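Local coordinates for protein beta-fructofuranosidase (PDB 2OXB) that hydrolyses sucrose and 1-kestose, and less readily neokestose and levan, releasing terminal beta-D-fructofuranoside residues as an insoluble cell-wall invertase of Arabidopsis, at residues A[363-368]-A[479-484]; A[437-442]-A[467-472]; A[445-450]-A[459-464]. The protein carries 1 engineered substitution. All coordinates share one frame; numbering follows the deposited sequence.

Overall arrangement
All three contacts lie in the C-terminal beta-sandwich. Contacts 1 and 3 are largely buried, whereas contact 2 is only partly so and reaches the surface. Contact 1 joins the ends of neighbouring strands 367-374 and 473-480 in one sheet through backbone, amide and imidazole hydrogen bonds. Contacts 2 and 3 share strand 439-446 of the other sheet and touch where Leu-442 meets Ala-463 and Phe-464. At one end of that strand, contact 2 packs a loop on it mainly by apolar side chains, with no hydrogen bond across; at the other, contact 3 pairs it with strand 461-465 by backbone and hydroxyl bonds. The centres of contacts 1 and 2 are about 28 Å apart.

Contact 1. Residues A[363-368]-A[479-484]; sequences TAAQAD and IDHSVV
Ala-365 O is approached by three parts of the chain at 480-481: it takes a weak hydrogen bond from His-481 N (2.9 Å), receives a CA-H contact from Asp-480, and sits over the centre of one face of the His-481 ring. These groups meet at the ends of neighbouring antiparallel strands 367-374 and 473-480 in the C-terminal beta-sandwich. The first strand is entered from a type I turn, Thr-363 to Gln-366; the second leads through a type II' turn, Asp-480 to Val-483, into strand 483-488. Farther into the sheet, Ile-479 N donates to Ala-367 O at 2.6 Å. Ile-479 suits this buried place because its branches fill two directions, with CG2 near Ala-364 O and the side chain also packing on Val-413 and Leu-414 of the facing sheet. The small side chain of Ala-365 suits a place beside the ring, its CB 3.7 Å from His-481 ND1. Asp-480 turns its carboxylate elsewhere, to Gly-7 N and Phe-8 N. An alanine in place of His-481 would probably leave Gln-366 OE1 without its ring donor and open a gap beside Ala-365 CB. The Gln-366 chain is extended, with CG anti to the backbone N (chi1 -158°), and this brings OE1 to the ring edge, the amide plane turned 71° from the ring. Its NE2 is occupied by Met-531 O, which probably helps fix the amide's rotation. His-481 NE2 then points to Gln-366 OE1 at 2.9 Å, with an N-H...O angle of 165°, meeting a lone pair in the carbonyl plane.

Contact 2. Residues A[437-442]-A[467-472]; sequences NKYVVL and INPHQP
This is an apolar contact between a strand and a loop at the margin of the beta-sandwich, where the turn leading from strand 461-465 to strand 473-480 rests on the beginning of strand 439-446. Alternation along the strand sends Tyr-439 and Val-441 toward the loop, while Val-440 between them points away. Val-441 CG2 lies 3.6 Å from Ile-467 CG1, and Val-441 CG1 lies 3.7 Å from Ile-467 CD1, the two side chains crossing at about a right angle. Ile-467 reaches the valine because CG1 takes the crowded position between the backbone N and the carbonyl carbon (chi1 48°). Pro-469 makes the neighbouring contacts: its CG meets Tyr-439 CB at 3.5 Å, and its CD faces Val-441 CG2. Proline suits the second position of the type I turn from Asn-468 to Gln-471, where its ring fixes phi and offers an apolar edge to the strand. Tyr-439 also packs on Leu-378 and Glu-379. At the exposed end, Asn-437 OD1 comes only within 3.9 Å of His-470 NE2. With no hydrogen bond between them, what these two segments contribute to seating the loop is probably mostly the fit of valine, isoleucine, proline and tyrosine carbons.

Contact 3. Residues A[445-450]-A[459-464]; sequences SDQSRS and TTYGAF
Thr-460 presents its two branches to different parts of segment 445-450. OG1 lies beside its own backbone N (chi1 -64°), and there it accepts a nearly straight hydrogen bond from Gln-447 N, at 3.1 Å and 167°. The methyl CG2 is turned instead toward the Ser-445 carbonyl and Asp-446 CA. A beta-branched residue with one polar arm suits this place, where strands 439-446 and 461-465 of the beta-sandwich part into the loop joining them: the hydroxyl answers a backbone N-H just beyond the last bridge. That bridge pairs Ser-445 with Tyr-461 in antiparallel, hydrogen-bonded fashion. Ser-445 N donates to Tyr-461 O at 3.1 Å, and the return bond from Tyr-461 N to Ser-445 O is weak. Both side chains lie on the same face of the sheet, against Ile-495 of the facing sheet. Thr-459 O stands over the centre of one face of the Tyr-461 ring, 3.6 Å above its plane. Asp-446 leaves the backbone away from segment 459-464 and passes obliquely by Thr-460, with OD1 3.8 Å from Thr-460 CG2. Its other oxygen, OD2, accepts the hydroxyl of Ser-448 at 2.6 Å. Gln-447 starts out toward segment 459-464; its CG, anti to the carbonyl carbon, lies 3.4 Å from Thr-459 O, and the bend at chi2 (-81°) then turns the amide back toward Ser-445. Its OE1 accepts Ser-445 OG at 3.0 Å and is also hydrogen-bonded to Ser-497 OG, which would probably limit the turning of the amide. Helix 391-397 packs on Thr-460 through Cys-395 and Ser-396. In this largely buried strand end, hydroxyls thus meet Gln-447 N, Gln-447 OE1 and Asp-446 OD2, and the Ser-448 bond would probably help to stabilise the Asp-446 carboxylate.

Contact 1. Residues A[363-368]-A[479-484]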
# COMPACT_ATOMS: atom_id res chain seq x y z
N THR A 363 -16.19 19.04 4.94
CA THR A 363 -16.42 18.45 3.63
C THR A 363 -16.40 16.93 3.85
O THR A 363 -15.38 16.28 3.66
CB THR A 363 -15.33 18.88 2.59
OG1 THR A 363 -14.04 18.94 3.21
CG2 THR A 363 -15.67 20.24 2.00
N ALA A 364 -17.54 16.40 4.28
CA ALA A 364 -17.68 14.99 4.58
C ALA A 364 -17.10 14.05 3.49
O ALA A 364 -16.69 12.92 3.79
CB ALA A 364 -19.16 14.66 4.84
N ALA A 365 -17.02 14.55 2.26
CA ALA A 365 -16.49 13.78 1.12
C ALA A 365 -15.02 14.02 0.78
O ALA A 365 -14.52 13.49 -0.22
CB ALA A 365 -17.35 14.05 -0.14
N GLN A 366 -14.32 14.81 1.58
CA GLN A 366 -12.91 15.11 1.29
C GLN A 366 -12.20 15.62 2.54
O GLN A 366 -11.64 16.71 2.54
CB GLN A 366 -12.85 16.16 0.18
CG GLN A 366 -11.53 16.20 -0.58
CD GLN A 366 -11.53 17.22 -1.71
OE1 GLN A 366 -12.34 17.13 -2.64
NE2 GLN A 366 -10.64 18.21 -1.63
N ALA A 367 -12.19 14.81 3.59
CA ALA A 367 -11.60 15.20 4.85
C ALA A 367 -10.71 14.17 5.55
O ALA A 367 -10.58 13.04 5.11
CB ALA A 367 -12.71 15.64 5.81
N ASP A 368 -10.12 14.59 6.65
CA ASP A 368 -9.25 13.75 7.46
C ASP A 368 -9.98 13.48 8.77
O ASP A 368 -10.19 14.41 9.58
CB ASP A 368 -7.94 14.47 7.74
CG ASP A 368 -6.90 13.58 8.40
OD1 ASP A 368 -7.28 12.76 9.27
OD2 ASP A 368 -5.70 13.70 8.08
N ILE A 479 -10.50 10.80 3.88
CA ILE A 479 -11.74 10.77 3.11
C ILE A 479 -11.61 11.48 1.76
O ILE A 479 -11.39 12.69 1.70
CB ILE A 479 -12.90 11.44 3.89
CG1 ILE A 479 -12.87 10.99 5.36
CG2 ILE A 479 -14.23 11.07 3.25
CD1 ILE A 479 -12.88 9.48 5.55
N ASP A 480 -11.76 10.75 0.66
CA ASP A 480 -11.65 11.40 -0.63
C ASP A 480 -12.57 10.86 -1.74
O ASP A 480 -12.12 10.42 -2.80
CB ASP A 480 -10.20 11.36 -1.11
CG ASP A 480 -9.88 12.49 -2.07
OD1 ASP A 480 -10.82 12.94 -2.76
OD2 ASP A 480 -8.71 12.92 -2.15
N HIS A 481 -13.88 10.91 -1.48
CA HIS A 481 -14.87 10.47 -2.45
C HIS A 481 -14.77 8.96 -2.67
O HIS A 481 -14.99 8.18 -1.75
CB HIS A 481 -14.67 11.23 -3.77
CG HIS A 481 -14.54 12.71 -3.59
ND1 HIS A 481 -15.62 13.53 -3.32
CD2 HIS A 481 -13.45 13.52 -3.58
CE1 HIS A 481 -15.20 14.77 -3.16
NE2 HIS A 481 -13.89 14.79 -3.31
N SER A 482 -14.42 8.58 -3.90
CA SER A 482 -14.28 7.18 -4.28
C SER A 482 -13.32 6.36 -3.41
O SER A 482 -13.52 5.16 -3.22
CB SER A 482 -13.81 7.10 -5.74
OG SER A 482 -12.50 7.63 -5.88
N VAL A 483 -12.27 6.99 -2.89
CA VAL A 483 -11.31 6.26 -2.07
C VAL A 483 -11.29 6.65 -0.60
O VAL A 483 -11.30 7.83 -0.25
CB VAL A 483 -9.88 6.40 -2.61
CG1 VAL A 483 -9.52 7.87 -2.73
CG2 VAL A 483 -8.91 5.70 -1.69
N VAL A 484 -11.23 5.63 0.25
CA VAL A 484 -11.21 5.83 1.68
C VAL A 484 -10.18 4.91 2.31
O VAL A 484 -10.24 3.70 2.13
CB VAL A 484 -12.57 5.51 2.29
CG1 VAL A 484 -13.50 6.71 2.14
CG2 VAL A 484 -13.16 4.31 1.58

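Contact 2. Residues A[437-442]-A[467-472]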
# COMPACT_ATOMS: atom_id res chain seq x y z
N ASN A 437 -5.93 -12.38 30.82
CA ASN A 437 -6.06 -10.97 30.45
C ASN A 437 -5.43 -10.63 29.11
O ASN A 437 -4.37 -10.00 29.05
CB ASN A 437 -5.44 -10.08 31.55
CG ASN A 437 -6.43 -9.05 32.13
OD1 ASN A 437 -6.94 -8.18 31.42
ND2 ASN A 437 -6.69 -9.16 33.43
N LYS A 438 -6.08 -11.05 28.04
CA LYS A 438 -5.61 -10.78 26.69
C LYS A 438 -6.82 -10.62 25.81
O LYS A 438 -7.67 -11.51 25.73
CB LYS A 438 -4.72 -11.91 26.19
CG LYS A 438 -3.25 -11.71 26.51
CD LYS A 438 -2.70 -10.51 25.77
CE LYS A 438 -1.19 -10.47 25.86
NZ LYS A 438 -0.61 -9.36 25.05
N TYR A 439 -6.89 -9.48 25.14
CA TYR A 439 -8.01 -9.16 24.28
C TYR A 439 -7.64 -9.10 22.80
O TYR A 439 -6.47 -8.98 22.44
CB TYR A 439 -8.59 -7.83 24.74
CG TYR A 439 -9.09 -7.84 26.18
CD1 TYR A 439 -10.46 -7.86 26.46
CD2 TYR A 439 -8.20 -7.89 27.25
CE1 TYR A 439 -10.94 -7.92 27.77
CE2 TYR A 439 -8.66 -7.96 28.58
CZ TYR A 439 -10.03 -7.98 28.83
OH TYR A 439 -10.51 -8.06 30.11
N VAL A 440 -8.65 -9.21 21.94
CA VAL A 440 -8.43 -9.13 20.50
C VAL A 440 -9.22 -7.95 19.96
O VAL A 440 -10.44 -7.81 20.20
CB VAL A 440 -8.89 -10.41 19.75
CG1 VAL A 440 -8.51 -10.31 18.28
CG2 VAL A 440 -8.27 -11.65 20.37
N VAL A 441 -8.52 -7.09 19.24
CA VAL A 441 -9.15 -5.92 18.65
C VAL A 441 -9.41 -6.13 17.18
O VAL A 441 -8.48 -6.25 16.38
CB VAL A 441 -8.29 -4.69 18.81
CG1 VAL A 441 -9.06 -3.47 18.32
CG2 VAL A 441 -7.87 -4.54 20.25
N LEU A 442 -10.68 -6.15 16.83
CA LEU A 442 -11.11 -6.34 15.47
C LEU A 442 -11.40 -5.04 14.74
O LEU A 442 -12.23 -4.24 15.18
CB LEU A 442 -12.37 -7.20 15.45
CG LEU A 442 -12.89 -7.40 14.03
CD1 LEU A 442 -11.90 -8.28 13.28
CD2 LEU A 442 -14.27 -8.02 14.04
N ILE A 467 -3.15 -3.66 19.71
CA ILE A 467 -3.15 -2.53 20.60
C ILE A 467 -3.72 -3.06 21.88
O ILE A 467 -4.26 -4.17 21.90
CB ILE A 467 -4.07 -1.40 20.10
CG1 ILE A 467 -5.43 -2.01 19.70
CG2 ILE A 467 -3.41 -0.67 18.94
CD1 ILE A 467 -6.39 -1.03 19.06
N ASN A 468 -3.58 -2.29 22.94
CA ASN A 468 -4.12 -2.73 24.22
C ASN A 468 -5.39 -1.96 24.48
O ASN A 468 -5.36 -0.77 24.73
CB ASN A 468 -3.13 -2.48 25.34
CG ASN A 468 -3.22 -3.52 26.41
OD1 ASN A 468 -2.60 -4.58 26.32
ND2 ASN A 468 -4.03 -3.24 27.44
N PRO A 469 -6.55 -2.63 24.41
CA PRO A 469 -7.85 -2.01 24.64
C PRO A 469 -8.00 -1.37 26.02
O PRO A 469 -9.06 -0.82 26.34
CB PRO A 469 -8.83 -3.16 24.39
CG PRO A 469 -8.06 -4.37 24.78
CD PRO A 469 -6.69 -4.08 24.20
N HIS A 470 -6.95 -1.45 26.83
CA HIS A 470 -6.95 -0.84 28.17
C HIS A 470 -6.88 0.67 27.99
O HIS A 470 -7.52 1.42 28.74
CB HIS A 470 -5.74 -1.29 28.99
CG HIS A 470 -5.99 -2.51 29.82
ND1 HIS A 470 -5.19 -2.84 30.89
CD2 HIS A 470 -6.92 -3.48 29.72
CE1 HIS A 470 -5.63 -3.97 31.42
NE2 HIS A 470 -6.68 -4.38 30.72
N GLN A 471 -6.08 1.12 27.02
CA GLN A 471 -5.99 2.54 26.75
C GLN A 471 -6.99 2.80 25.65
O GLN A 471 -7.69 1.89 25.22
CB GLN A 471 -4.58 2.95 26.27
CG GLN A 471 -3.63 1.81 26.02
CD GLN A 471 -2.87 1.41 27.27
OE1 GLN A 471 -2.28 0.33 27.33
NE2 GLN A 471 -2.87 2.29 28.26
N PRO A 472 -7.11 4.06 25.21
CA PRO A 472 -8.07 4.37 24.14
C PRO A 472 -7.67 3.84 22.74
O PRO A 472 -6.49 3.70 22.42
CB PRO A 472 -8.15 5.90 24.19
CG PRO A 472 -6.80 6.29 24.72
CD PRO A 472 -6.57 5.29 25.81

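Contact 3. Residues A[445-450]-A[459-464]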
# COMPACT_ATOMS: atom_id res chain seq x y z
N SER A 445 -14.13 -3.02 8.03
CA SER A 445 -14.42 -1.95 7.07
C SER A 445 -15.52 -2.49 6.17
O SER A 445 -15.25 -3.07 5.12
CB SER A 445 -13.19 -1.62 6.22
OG SER A 445 -13.44 -0.48 5.43
N ASP A 446 -16.77 -2.32 6.60
CA ASP A 446 -17.93 -2.80 5.86
C ASP A 446 -18.19 -2.02 4.58
O ASP A 446 -18.18 -0.78 4.57
CB ASP A 446 -19.17 -2.75 6.74
CG ASP A 446 -19.93 -4.04 6.73
OD1 ASP A 446 -19.51 -4.98 7.46
OD2 ASP A 446 -20.94 -4.12 5.98
N GLN A 447 -18.47 -2.75 3.51
CA GLN A 447 -18.72 -2.13 2.21
C GLN A 447 -20.07 -2.53 1.60
O GLN A 447 -20.47 -2.02 0.56
CB GLN A 447 -17.57 -2.50 1.28
CG GLN A 447 -16.20 -2.36 1.96
CD GLN A 447 -15.69 -0.93 1.98
OE1 GLN A 447 -14.85 -0.56 2.81
NE2 GLN A 447 -16.18 -0.12 1.04
N SER A 448 -20.76 -3.45 2.28
CA SER A 448 -22.07 -3.97 1.89
C SER A 448 -23.11 -2.93 1.45
O SER A 448 -23.90 -3.18 0.55
CB SER A 448 -22.65 -4.77 3.04
OG SER A 448 -22.75 -3.94 4.18
N ARG A 449 -23.12 -1.77 2.11
CA ARG A 449 -24.06 -0.70 1.75
C ARG A 449 -23.32 0.57 1.32
O ARG A 449 -23.91 1.65 1.31
CB ARG A 449 -25.00 -0.37 2.93
CG ARG A 449 -26.18 -1.35 3.16
CD ARG A 449 -25.79 -2.57 4.00
NE ARG A 449 -26.22 -3.83 3.40
CZ ARG A 449 -27.48 -4.14 3.09
NH1 ARG A 449 -28.46 -3.27 3.33
NH2 ARG A 449 -27.76 -5.31 2.53
N SER A 450 -22.05 0.45 0.95
CA SER A 450 -21.26 1.61 0.54
C SER A 450 -21.89 2.43 -0.58
O SER A 450 -21.58 3.62 -0.72
CB SER A 450 -19.85 1.18 0.11
OG SER A 450 -19.00 0.99 1.24
N THR A 459 -17.28 -6.14 -1.40
CA THR A 459 -16.62 -7.03 -0.46
C THR A 459 -16.02 -6.28 0.72
O THR A 459 -15.25 -5.33 0.56
CB THR A 459 -15.50 -7.90 -1.13
OG1 THR A 459 -14.22 -7.30 -0.94
CG2 THR A 459 -15.76 -8.05 -2.63
N THR A 460 -16.40 -6.73 1.91
CA THR A 460 -15.93 -6.15 3.16
C THR A 460 -14.57 -6.74 3.54
O THR A 460 -14.32 -7.94 3.37
CB THR A 460 -16.93 -6.44 4.29
OG1 THR A 460 -18.17 -5.78 4.00
CG2 THR A 460 -16.39 -5.97 5.63
N TYR A 461 -13.69 -5.88 4.07
CA TYR A 461 -12.34 -6.28 4.46
C TYR A 461 -12.22 -6.32 5.98
O TYR A 461 -12.85 -5.52 6.67
CB TYR A 461 -11.34 -5.26 3.91
CG TYR A 461 -11.51 -4.93 2.45
CD1 TYR A 461 -11.16 -5.83 1.46
CD2 TYR A 461 -12.02 -3.69 2.07
CE1 TYR A 461 -11.31 -5.51 0.11
CE2 TYR A 461 -12.17 -3.36 0.71
CZ TYR A 461 -11.81 -4.27 -0.26
OH TYR A 461 -11.95 -3.93 -1.58
N GLY A 462 -11.40 -7.23 6.49
CA GLY A 462 -11.22 -7.34 7.93
C GLY A 462 -9.76 -7.35 8.39
O GLY A 462 -8.85 -7.65 7.60
N ALA A 463 -9.54 -6.99 9.66
CA ALA A 463 -8.20 -6.97 10.27
C ALA A 463 -8.18 -6.93 11.82
O ALA A 463 -9.15 -6.56 12.47
CB ALA A 463 -7.39 -5.80 9.72
N PHE A 464 -7.06 -7.37 12.38
CA PHE A 464 -6.84 -7.40 13.82
C PHE A 464 -5.87 -6.26 14.15
O PHE A 464 -5.01 -5.92 13.33
CB PHE A 464 -6.22 -8.75 14.24
CG PHE A 464 -7.16 -9.92 14.11
CD1 PHE A 464 -6.71 -11.14 13.59
CD2 PHE A 464 -8.50 -9.80 14.49
CE1 PHE A 464 -7.58 -12.23 13.46
CE2 PHE A 464 -9.39 -10.88 14.36
CZ PHE A 464 -8.93 -12.10 13.84